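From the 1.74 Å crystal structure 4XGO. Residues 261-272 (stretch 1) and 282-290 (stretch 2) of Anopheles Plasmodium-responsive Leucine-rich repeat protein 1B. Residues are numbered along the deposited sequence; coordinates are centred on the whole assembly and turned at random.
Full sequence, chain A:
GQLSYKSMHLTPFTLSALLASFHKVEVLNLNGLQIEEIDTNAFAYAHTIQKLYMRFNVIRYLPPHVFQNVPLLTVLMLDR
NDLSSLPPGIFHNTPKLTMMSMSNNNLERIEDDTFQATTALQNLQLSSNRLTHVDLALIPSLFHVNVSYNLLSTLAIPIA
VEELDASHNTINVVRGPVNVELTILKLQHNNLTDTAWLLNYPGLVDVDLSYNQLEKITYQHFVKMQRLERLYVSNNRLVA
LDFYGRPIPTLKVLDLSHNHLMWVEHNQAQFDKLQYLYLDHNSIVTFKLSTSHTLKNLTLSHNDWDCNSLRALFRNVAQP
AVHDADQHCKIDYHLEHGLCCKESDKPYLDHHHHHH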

ATOM      1  N   LEU A 261      21.867  -9.529  26.828  1.00 11.57           N
ATOM      2  CA  LEU A 261      23.128  -9.166  27.459  1.00 11.74           C
ATOM      3  C   LEU A 261      23.163  -9.517  28.940  1.00 11.83           C
ATOM      4  O   LEU A 261      22.259  -9.122  29.683  1.00 11.48           O
ATOM      5  CB  LEU A 261      23.437  -7.682  27.281  1.00 11.45           C
ATOM      6  CG  LEU A 261      23.817  -7.251  25.866  1.00 11.34           C
ATOM      7  CD1 LEU A 261      23.640  -5.743  25.726  1.00 11.24           C
ATOM      8  CD2 LEU A 261      25.236  -7.629  25.519  1.00 11.51           C
ATOM      9  N   MET A 262      24.215 -10.232  29.365  1.00 12.42           N
ATOM     10  CA  MET A 262      24.492 -10.433  30.784  1.00 13.35           C
ATOM     11  C   MET A 262      25.451  -9.388  31.346  1.00 13.29           C
ATOM     12  O   MET A 262      25.423  -9.116  32.537  1.00 13.94           O
ATOM     13  CB  MET A 262      25.026 -11.846  31.030  1.00 14.36           C
ATOM     14  CG  MET A 262      24.040 -12.908  30.605  1.00 15.00           C
ATOM     15  SD  MET A 262      24.498 -14.557  31.167  1.00 17.17           S
ATOM     16  CE  MET A 262      25.894 -14.937  30.157  1.00 17.11           C
ATOM     17  N   TRP A 263      26.289  -8.796  30.498  1.00 13.17           N
ATOM     18  CA  TRP A 263      27.187  -7.749  30.943  1.00 13.52           C
ATOM     19  C   TRP A 263      27.629  -6.888  29.774  1.00 13.74           C
ATOM     20  O   TRP A 263      27.611  -7.327  28.638  1.00 13.38           O
ATOM     21  CB  TRP A 263      28.419  -8.298  31.667  1.00 14.14           C
ATOM     22  CG  TRP A 263      29.297  -9.240  30.908  1.00 14.52           C
ATOM     23  CD1 TRP A 263      30.323  -8.919  30.064  1.00 14.78           C
ATOM     24  CD2 TRP A 263      29.270 -10.662  30.986  1.00 14.70           C
ATOM     25  NE1 TRP A 263      30.935 -10.069  29.598  1.00 15.21           N
ATOM     26  CE2 TRP A 263      30.298 -11.152  30.149  1.00 15.19           C
ATOM     27  CE3 TRP A 263      28.468 -11.573  31.675  1.00 14.92           C
ATOM     28  CZ2 TRP A 263      30.534 -12.522  29.968  1.00 15.54           C
ATOM     29  CZ3 TRP A 263      28.704 -12.940  31.497  1.00 15.35           C
ATOM     30  CH2 TRP A 263      29.727 -13.399  30.655  1.00 15.49           C
ATOM     31  N   VAL A 264      28.034  -5.668  30.107  1.00 14.36           N
ATOM     32  CA  VAL A 264      28.666  -4.746  29.186  1.00 15.29           C
ATOM     33  C   VAL A 264      29.876  -4.174  29.913  1.00 16.62           C
ATOM     34  O   VAL A 264      29.776  -3.194  30.642  1.00 17.10           O
ATOM     35  CB  VAL A 264      27.709  -3.628  28.756  1.00 15.17           C
ATOM     36  CG1 VAL A 264      28.393  -2.709  27.756  1.00 15.49           C
ATOM     37  CG2 VAL A 264      26.455  -4.224  28.132  1.00 14.85           C
ATOM     38  N   GLU A 265      31.007  -4.837  29.743  1.00 18.52           N
ATOM     39  CA  GLU A 265      32.259  -4.466  30.395  1.00 19.92           C
ATOM     40  C   GLU A 265      32.918  -3.363  29.576  1.00 20.68           C
ATOM     41  O   GLU A 265      32.801  -3.344  28.361  1.00 19.55           O
ATOM     42  CB  GLU A 265      33.195  -5.687  30.509  1.00 20.76           C
ATOM     43  CG  GLU A 265      32.718  -6.693  31.560  1.00 21.19           C
ATOM     44  CD  GLU A 265      33.288  -8.108  31.436  1.00 22.09           C
ATOM     45  OE1 GLU A 265      32.882  -8.955  32.270  1.00 22.25           O
ATOM     46  OE2 GLU A 265      34.099  -8.398  30.529  1.00 22.94           O
ATOM     47  N   HIS A 266      33.605  -2.463  30.263  1.00 22.77           N
ATOM     48  CA  HIS A 266      34.323  -1.369  29.615  1.00 25.21           C
ATOM     49  C   HIS A 266      35.315  -0.728  30.575  1.00 27.77           C
ATOM     50  O   HIS A 266      35.193  -0.867  31.800  1.00 28.05           O
ATOM     51  CB  HIS A 266      33.344  -0.307  29.099  1.00 25.31           C
ATOM     52  CG  HIS A 266      32.462   0.274  30.163  1.00 25.49           C
ATOM     53  ND1 HIS A 266      32.831   1.362  30.928  1.00 26.38           N
ATOM     54  CD2 HIS A 266      31.237  -0.096  30.605  1.00 25.03           C
ATOM     55  CE1 HIS A 266      31.866   1.644  31.785  1.00 25.84           C
ATOM     56  NE2 HIS A 266      30.888   0.772  31.612  1.00 24.99           N
ATOM     57  N   ASN A 267      36.309  -0.030  30.038  1.00 31.53           N
ATOM     58  CA  ASN A 267      37.211   0.729  30.914  1.00 34.26           C
ATOM     59  C   ASN A 267      36.499   1.943  31.528  1.00 34.67           C
ATOM     60  O   ASN A 267      35.427   2.350  31.062  1.00 33.48           O
ATOM     61  CB  ASN A 267      38.542   1.093  30.232  1.00 37.31           C
ATOM     62  CG  ASN A 267      38.371   1.750  28.882  1.00 39.81           C
ATOM     63  OD1 ASN A 267      37.389   2.444  28.619  1.00 41.52           O
ATOM     64  ND2 ASN A 267      39.350   1.541  28.012  1.00 43.08           N
ATOM     65  N   GLN A 268      37.081   2.500  32.588  1.00 35.81           N
ATOM     66  CA  GLN A 268      36.383   3.483  33.436  1.00 38.06           C
ATOM     67  C   GLN A 268      35.721   4.625  32.647  1.00 39.24           C
ATOM     68  O   GLN A 268      34.567   4.989  32.920  1.00 39.66           O
ATOM     69  CB  GLN A 268      37.343   4.062  34.492  1.00 39.36           C
ATOM     70  CG  GLN A 268      36.707   5.014  35.500  1.00 40.43           C
ATOM     71  CD  GLN A 268      35.564   4.385  36.281  1.00 40.54           C
ATOM     72  N   ALA A 269      36.448   5.165  31.670  1.00 39.99           N
ATOM     73  CA  ALA A 269      36.018   6.369  30.941  1.00 40.79           C
ATOM     74  C   ALA A 269      35.386   6.085  29.571  1.00 39.58           C
ATOM     75  O   ALA A 269      35.011   7.013  28.858  1.00 41.25           O
ATOM     76  CB  ALA A 269      37.202   7.314  30.780  1.00 41.53           C
ATOM     77  N   GLN A 270      35.261   4.809  29.212  1.00 37.77           N
ATOM     78  CA  GLN A 270      34.755   4.402  27.898  1.00 36.55           C
ATOM     79  C   GLN A 270      33.521   5.180  27.413  1.00 33.76           C
ATOM     80  O   GLN A 270      33.437   5.533  26.231  1.00 33.25           O
ATOM     81  CB  GLN A 270      34.397   2.911  27.930  1.00 37.19           C
ATOM     82  CG  GLN A 270      33.948   2.330  26.600  1.00 38.12           C
ATOM     83  CD  GLN A 270      35.061   2.222  25.577  1.00 39.83           C
ATOM     84  OE1 GLN A 270      36.224   2.024  25.918  1.00 41.29           O
ATOM     85  NE2 GLN A 270      34.698   2.334  24.302  1.00 40.30           N
ATOM     86  N   PHE A 271      32.558   5.395  28.310  1.00 31.22           N
ATOM     87  CA  PHE A 271      31.238   5.910  27.933  1.00 30.58           C
ATOM     88  C   PHE A 271      30.985   7.359  28.374  1.00 30.62           C
ATOM     89  O   PHE A 271      29.852   7.823  28.304  1.00 28.21           O
ATOM     90  CB  PHE A 271      30.120   5.004  28.500  1.00 30.18           C
ATOM     91  CG  PHE A 271      30.081   3.602  27.923  1.00 30.08           C
ATOM     92  CD1 PHE A 271      30.586   3.309  26.658  1.00 30.77           C
ATOM     93  CD2 PHE A 271      29.482   2.575  28.642  1.00 29.52           C
ATOM     94  CE1 PHE A 271      30.521   2.026  26.142  1.00 30.59           C
ATOM     95  CE2 PHE A 271      29.414   1.291  28.132  1.00 29.69           C
ATOM     96  CZ  PHE A 271      29.944   1.010  26.887  1.00 29.97           C
ATOM     97  N   ASP A 272      32.034   8.070  28.794  1.00 31.74           N
ATOM     98  CA  ASP A 272      31.906   9.451  29.307  1.00 34.30           C
ATOM     99  C   ASP A 272      31.291  10.460  28.328  1.00 34.02           C
ATOM    100  O   ASP A 272      30.700  11.460  28.763  1.00 36.55           O
ATOM    101  CB  ASP A 272      33.275   9.998  29.760  1.00 35.96           C
ATOM    102  CG  ASP A 272      33.717   9.435  31.090  1.00 37.35           C
ATOM    103  OD1 ASP A 272      32.973   8.604  31.653  1.00 37.94           O
ATOM    104  OD2 ASP A 272      34.811   9.815  31.570  1.00 38.25           O
ATOM    105  N   ASN A 282      17.332  -6.711  28.532  1.00 11.49           N
ATOM    106  CA  ASN A 282      18.495  -7.599  28.489  1.00 11.16           C
ATOM    107  C   ASN A 282      18.462  -8.425  29.792  1.00 11.41           C
ATOM    108  O   ASN A 282      17.400  -8.547  30.411  1.00 11.54           O
ATOM    109  CB  ASN A 282      19.765  -6.770  28.322  1.00 10.80           C
ATOM    110  CG  ASN A 282      20.024  -6.363  26.891  1.00 10.60           C
ATOM    111  OD1 ASN A 282      20.347  -7.209  26.070  1.00 10.39           O
ATOM    112  ND2 ASN A 282      19.950  -5.053  26.589  1.00 10.18           N
ATOM    113  N   SER A 283      19.593  -9.005  30.194  1.00 11.32           N
ATOM    114  CA  SER A 283      19.675  -9.789  31.419  1.00 11.60           C
ATOM    115  C   SER A 283      20.829  -9.253  32.270  1.00 11.50           C
ATOM    116  O   SER A 283      21.540 -10.004  32.909  1.00 11.30           O
ATOM    117  CB  SER A 283      19.868 -11.255  31.065  1.00 12.15           C
ATOM    118  OG  SER A 283      18.747 -11.774  30.353  1.00 12.64           O
ATOM    119  N   ILE A 284      21.004  -7.938  32.271  1.00 11.34           N
ATOM    120  CA  ILE A 284      22.173  -7.329  32.902  1.00 11.76           C
ATOM    121  C   ILE A 284      21.995  -7.327  34.429  1.00 12.49           C
ATOM    122  O   ILE A 284      20.926  -7.022  34.935  1.00 12.19           O
ATOM    123  CB  ILE A 284      22.416  -5.911  32.381  1.00 11.74           C
ATOM    124  CG1 ILE A 284      22.733  -5.982  30.887  1.00 11.55           C
ATOM    125  CG2 ILE A 284      23.586  -5.254  33.105  1.00 11.92           C
ATOM    126  CD1 ILE A 284      22.536  -4.657  30.176  1.00 11.50           C
ATOM    127  N   VAL A 285      23.056  -7.687  35.144  1.00 13.46           N
ATOM    128  CA  VAL A 285      23.007  -7.774  36.609  1.00 14.14           C
ATOM    129  C   VAL A 285      23.779  -6.622  37.260  1.00 15.09           C
ATOM    130  O   VAL A 285      23.300  -5.975  38.215  1.00 15.00           O
ATOM    131  CB  VAL A 285      23.575  -9.140  37.069  1.00 14.46           C
ATOM    132  CG1 VAL A 285      23.702  -9.221  38.596  1.00 14.84           C
ATOM    133  CG2 VAL A 285      22.718 -10.272  36.521  1.00 14.35           C
ATOM    134  N   THR A 286      24.996  -6.398  36.777  1.00 16.25           N
ATOM    135  CA  THR A 286      25.797  -5.272  37.210  1.00 17.22           C
ATOM    136  C   THR A 286      26.282  -4.513  35.980  1.00 17.59           C
ATOM    137  O   THR A 286      26.493  -5.087  34.929  1.00 17.43           O
ATOM    138  CB  THR A 286      26.996  -5.701  38.093  1.00 17.97           C
ATOM    139  OG1 THR A 286      27.949  -6.440  37.318  1.00 18.50           O
ATOM    140  CG2 THR A 286      26.530  -6.556  39.243  1.00 18.19           C
ATOM    141  N   PHE A 287      26.465  -3.220  36.147  1.00 18.40           N
ATOM    142  CA  PHE A 287      26.950  -2.349  35.093  1.00 19.28           C
ATOM    143  C   PHE A 287      27.471  -1.082  35.766  1.00 21.03           C
ATOM    144  O   PHE A 287      26.942  -0.669  36.792  1.00 21.56           O
ATOM    145  CB  PHE A 287      25.805  -2.007  34.135  1.00 18.40           C
ATOM    146  CG  PHE A 287      26.206  -1.089  33.027  1.00 18.07           C
ATOM    147  CD1 PHE A 287      27.074  -1.514  32.041  1.00 17.86           C
ATOM    148  CD2 PHE A 287      25.729   0.216  32.989  1.00 17.78           C
ATOM    149  CE1 PHE A 287      27.452  -0.651  31.016  1.00 18.02           C
ATOM    150  CE2 PHE A 287      26.112   1.082  31.983  1.00 17.84           C
ATOM    151  CZ  PHE A 287      26.961   0.649  30.992  1.00 17.85           C
ATOM    152  N   LYS A 288      28.507  -0.477  35.198  1.00 23.20           N
ATOM    153  CA  LYS A 288      29.138   0.690  35.794  1.00 25.15           C
ATOM    154  C   LYS A 288      29.207   1.844  34.809  1.00 25.69           C
ATOM    155  O   LYS A 288      29.404   1.639  33.621  1.00 24.30           O
ATOM    156  CB  LYS A 288      30.560   0.352  36.238  1.00 27.77           C
ATOM    157  CG  LYS A 288      30.622  -0.714  37.316  1.00 29.66           C
ATOM    158  CD  LYS A 288      32.062  -1.061  37.660  1.00 32.45           C
ATOM    159  CE  LYS A 288      32.135  -1.836  38.958  1.00 34.46           C
ATOM    160  NZ  LYS A 288      33.473  -2.472  39.139  1.00 36.59           N
ATOM    161  N   LEU A 289      29.044   3.055  35.336  1.00 27.70           N
ATOM    162  CA  LEU A 289      29.343   4.276  34.602  1.00 29.89           C
ATOM    163  C   LEU A 289      30.119   5.212  35.533  1.00 32.52           C
ATOM    164  O   LEU A 289      30.023   5.107  36.754  1.00 31.79           O
ATOM    165  CB  LEU A 289      28.059   4.963  34.131  1.00 29.91           C
ATOM    166  CG  LEU A 289      27.196   4.311  33.047  1.00 28.85           C
ATOM    167  CD1 LEU A 289      25.941   5.144  32.830  1.00 28.42           C
ATOM    168  CD2 LEU A 289      27.954   4.143  31.735  1.00 29.02           C
ATOM    169  N   SER A 290      30.895   6.117  34.948  1.00 35.59           N
ATOM    170  CA  SER A 290      31.548   7.179  35.721  1.00 39.06           C
ATOM    171  C   SER A 290      30.529   8.294  35.995  1.00 41.55           C
ATOM    172  O   SER A 290      29.349   8.154  35.676  1.00 43.51           O
ATOM    173  CB  SER A 290      32.744   7.733  34.953  1.00 40.40           C
ATOM    174  OG  SER A 290      32.299   8.621  33.943  1.00 41.16           O
TER
HETATM  175  O   HOH W   1      26.368  -8.081  34.667  1.00 18.33           O
HETATM  176  O   HOH W   2      28.256  -5.075  32.898  1.00 17.18           O
HETATM  177  O   HOH W   3      30.170  -2.111  33.232  1.00 21.45           O
HETATM  178  O   HOH W   4      30.571   6.999  31.978  1.00 38.40           O

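How are the two stretches pinned at the L261 end? N282 adopts chi1 m, and with its CA-to-CB bond pointing toward stretch 1 its amide reaches the neighbouring backbone: L261 N donates to N282 OD1 at 2.9 Å, nearly straight at 168°. Asparagine suits this buried site because its ND2 is also satisfied, elsewhere in the structure. The L261 carbonyl answers in return, with S283 N donating to L261 O at 2.7 Å.

What fills the space between the backbones? I284, in the m,t rotamer, lies with CG1 4.0 Å from L261 CB and CD1 4.4 Å from V264 CG2. F287 sets out sideways, but chi1 t carries its ring inward, bringing CE1 to 3.7 Å from V264 CB and CZ to 3.8 Å from F271 CE2. F271, chi1 m, points toward stretch 2 and also sets CD2 3.8 Å from L289 CD2. Both of these neighbours lie at the edge of the F271 ring. These hydrocarbon side chains suit a largely buried seam.

Why does a histidine sit beside this apolar group? With chi1 at 58° and chi2 at 88°, H266 turns its imidazole so that both nitrogens find carbonyls: NE2 donates to K288 O at 2.6 Å, and ND1 to N267 O at 2.8 Å. Both nitrogens donate, so the ring serves as a doubly protonated bridge. It meets the F287 ring obliquely, centroids 5.5 Å apart.

What closes the far end, and what mends the gaps? S290, chi1 p, directs OG to D272 OD1 at a very short 2.4 Å; water 4 links the same OD1 to S290 N. Where the backbones stand too far apart to bond directly, water 2 joins V264 N to T286 O, and water 3 joins V264 O to K288 N.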